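Local coordinates for adenylate cyclase-like protein (Chlamydia trachomatis, PDB 3GQS) that is of unknown function, though this part of the larger protein is an FHA domain, a fold that in many relatives binds phosphothreonine peptides, at residues Val60-Leu65 with Ser82-Asn87. Sequence-based numbering, arbitrary orientation.
Sequences VLIEDL and STLSAN
Ile-62 and Ser-82 form an antiparallel hydrogen-bonded pair, and Leu-61 and Thr-83 beside them a non-hydrogen-bonded pair with CA atoms 4.5 Å apart. Ile-62 N donates to Ser-82 O at 2.7 Å, and Ser-82 N returns the bond to Ile-62 O at 2.8 Å. In both, the donor lies nearly on the line of the C=O. The next bond, Leu-84 N to Val-60 O at 3.0 Å, is different. Its N-H points straight at the oxygen (168°), but the donor stands above the carbonyl plane, 45° out of it. Thr-83 CA also approaches Val-60 O through a CA-H...O contact.

Ile-62 CG2 touches Ser-82 O at 3.4 Å and Leu-84 CB at 4.0 Å, and the Ile-62 and Leu-84 side chains cross obliquely. Val-60 CB lies against Leu-84 O at 3.4 Å. Leu-61 CD2 instead rests on the backbone of Ser-82, 3.7 Å from Ser-82 O. Ser-82 OG sits between its own N and carbonyl carbon (chi1 87°) and donates to Thr-83 O.

Val-60 and Leu-84 both meet Leu-99 of strand 95-102, while Ile-62 meets Phe-97. Strand 60-64 also pairs with strand 50-54. The contact therefore adds edge strand 81-83 to one sheet, and the face carrying Val-60, Ile-62 and Leu-84 packs against the other, as in the beta sandwich of FHA domains.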
loop_
_atom_site.group_PDB
_atom_site.type_symbol
_atom_site.label_atom_id
_atom_site.label_comp_id
_atom_site.label_asym_id
_atom_site.label_seq_id
_atom_site.Cartn_x
_atom_site.Cartn_y
_atom_site.Cartn_z
ATOM N N VAL A 60 -8.038 -5.844 6.056
ATOM C CA VAL A 60 -6.883 -5.011 5.799
ATOM C C VAL A 60 -7.146 -3.556 6.134
ATOM O O VAL A 60 -8.207 -3.032 5.871
ATOM C CB VAL A 60 -6.405 -5.113 4.328
ATOM C CG1 VAL A 60 -5.075 -4.415 4.165
ATOM C CG2 VAL A 60 -6.250 -6.547 3.906
ATOM N N LEU A 61 -6.135 -2.907 6.698
ATOM C CA LEU A 61 -6.209 -1.475 6.954
ATOM C C LEU A 61 -5.078 -0.786 6.251
ATOM O O LEU A 61 -3.980 -1.311 6.104
ATOM C CB LEU A 61 -6.140 -1.170 8.456
ATOM C CG LEU A 61 -7.369 -1.563 9.299
ATOM C CD1 LEU A 61 -6.993 -1.770 10.808
ATOM C CD2 LEU A 61 -8.511 -0.532 9.175
ATOM N N ILE A 62 -5.338 0.412 5.797
ATOM C CA ILE A 62 -4.277 1.208 5.231
ATOM C C ILE A 62 -4.283 2.517 5.970
ATOM O O ILE A 62 -5.300 2.987 6.453
ATOM C CB ILE A 62 -4.432 1.443 3.726
ATOM C CG1 ILE A 62 -3.256 2.282 3.209
ATOM C CG2 ILE A 62 -5.786 2.101 3.425
ATOM C CD1 ILE A 62 -2.818 1.942 1.756
ATOM N N GLU A 63 -3.103 3.102 6.021
ATOM C CA GLU A 63 -2.828 4.212 6.894
ATOM C C GLU A 63 -1.853 5.139 6.209
ATOM O O GLU A 63 -0.890 4.686 5.629
ATOM C CB GLU A 63 -2.161 3.600 8.117
ATOM C CG GLU A 63 -2.012 4.446 9.237
ATOM C CD GLU A 63 -1.691 3.612 10.475
ATOM O OE1 GLU A 63 -0.604 2.988 10.514
ATOM O OE2 GLU A 63 -2.555 3.555 11.356
ATOM N N ASP A 64 -2.094 6.420 6.317
ATOM C CA ASP A 64 -1.173 7.425 5.803
ATOM C C ASP A 64 -0.118 7.820 6.848
ATOM O O ASP A 64 -0.458 8.153 7.955
ATOM C CB ASP A 64 -1.971 8.653 5.374
ATOM C CG ASP A 64 -1.115 9.690 4.674
ATOM O OD1 ASP A 64 0.090 9.431 4.411
ATOM O OD2 ASP A 64 -1.646 10.766 4.374
ATOM N N LEU A 65 1.160 7.776 6.478
ATOM C CA LEU A 65 2.262 8.061 7.425
ATOM C C LEU A 65 2.819 9.473 7.289
ATOM O O LEU A 65 4.016 9.657 7.148
ATOM C CB LEU A 65 3.406 7.065 7.247
ATOM C CG LEU A 65 3.067 5.574 7.341
ATOM C CD1 LEU A 65 4.324 4.803 6.972
ATOM C CD2 LEU A 65 2.542 5.191 8.739
ATOM N N SER A 82 -7.917 3.897 6.900
ATOM C CA SER A 82 -9.179 3.218 6.497
ATOM C C SER A 82 -9.028 1.746 6.114
ATOM O O SER A 82 -7.927 1.250 5.969
ATOM C CB SER A 82 -9.905 4.020 5.403
ATOM O OG SER A 82 -9.453 3.693 4.090
ATOM N N THR A 83 -10.171 1.083 5.995
ATOM C CA THR A 83 -10.302 -0.256 5.460
ATOM C C THR A 83 -9.890 -0.249 4.003
ATOM O O THR A 83 -10.182 0.687 3.250
ATOM C CB THR A 83 -11.757 -0.746 5.560
ATOM O OG1 THR A 83 -12.073 -0.852 6.934
ATOM C CG2 THR A 83 -11.984 -2.107 4.933
ATOM N N LEU A 84 -9.180 -1.290 3.619
ATOM C CA LEU A 84 -8.763 -1.468 2.239
ATOM C C LEU A 84 -9.270 -2.839 1.869
ATOM O O LEU A 84 -9.019 -3.799 2.579
ATOM C CB LEU A 84 -7.253 -1.394 2.099
ATOM C CG LEU A 84 -6.716 -1.513 0.678
ATOM C CD1 LEU A 84 -7.154 -0.323 -0.245
ATOM C CD2 LEU A 84 -5.211 -1.642 0.763
ATOM N N SER A 85 -9.999 -2.908 0.769
ATOM C CA SER A 85 -10.586 -4.161 0.295
ATOM C C SER A 85 -9.800 -4.708 -0.908
ATOM O O SER A 85 -9.114 -3.961 -1.618
ATOM C CB SER A 85 -12.075 -3.948 -0.056
ATOM O OG SER A 85 -12.829 -3.663 1.123
ATOM N N ALA A 86 -9.863 -6.009 -1.102
ATOM C CA ALA A 86 -9.337 -6.618 -2.323
ATOM C C ALA A 86 -9.866 -5.818 -3.553
ATOM O O ALA A 86 -10.962 -5.289 -3.537
ATOM C CB ALA A 86 -9.723 -8.124 -2.408
ATOM N N ASN A 87 -9.015 -5.686 -4.557
ATOM C CA ASN A 87 -9.356 -5.133 -5.886
ATOM C C ASN A 87 -9.558 -3.613 -5.924
ATOM O O ASN A 87 -10.043 -3.091 -6.908
ATOM C CB ASN A 87 -10.597 -5.835 -6.503
ATOM C CG ASN A 87 -10.527 -7.358 -6.448
ATOM O OD1 ASN A 87 -11.562 -8.021 -6.465
ATOM N ND2 ASN A 87 -9.338 -7.911 -6.385
#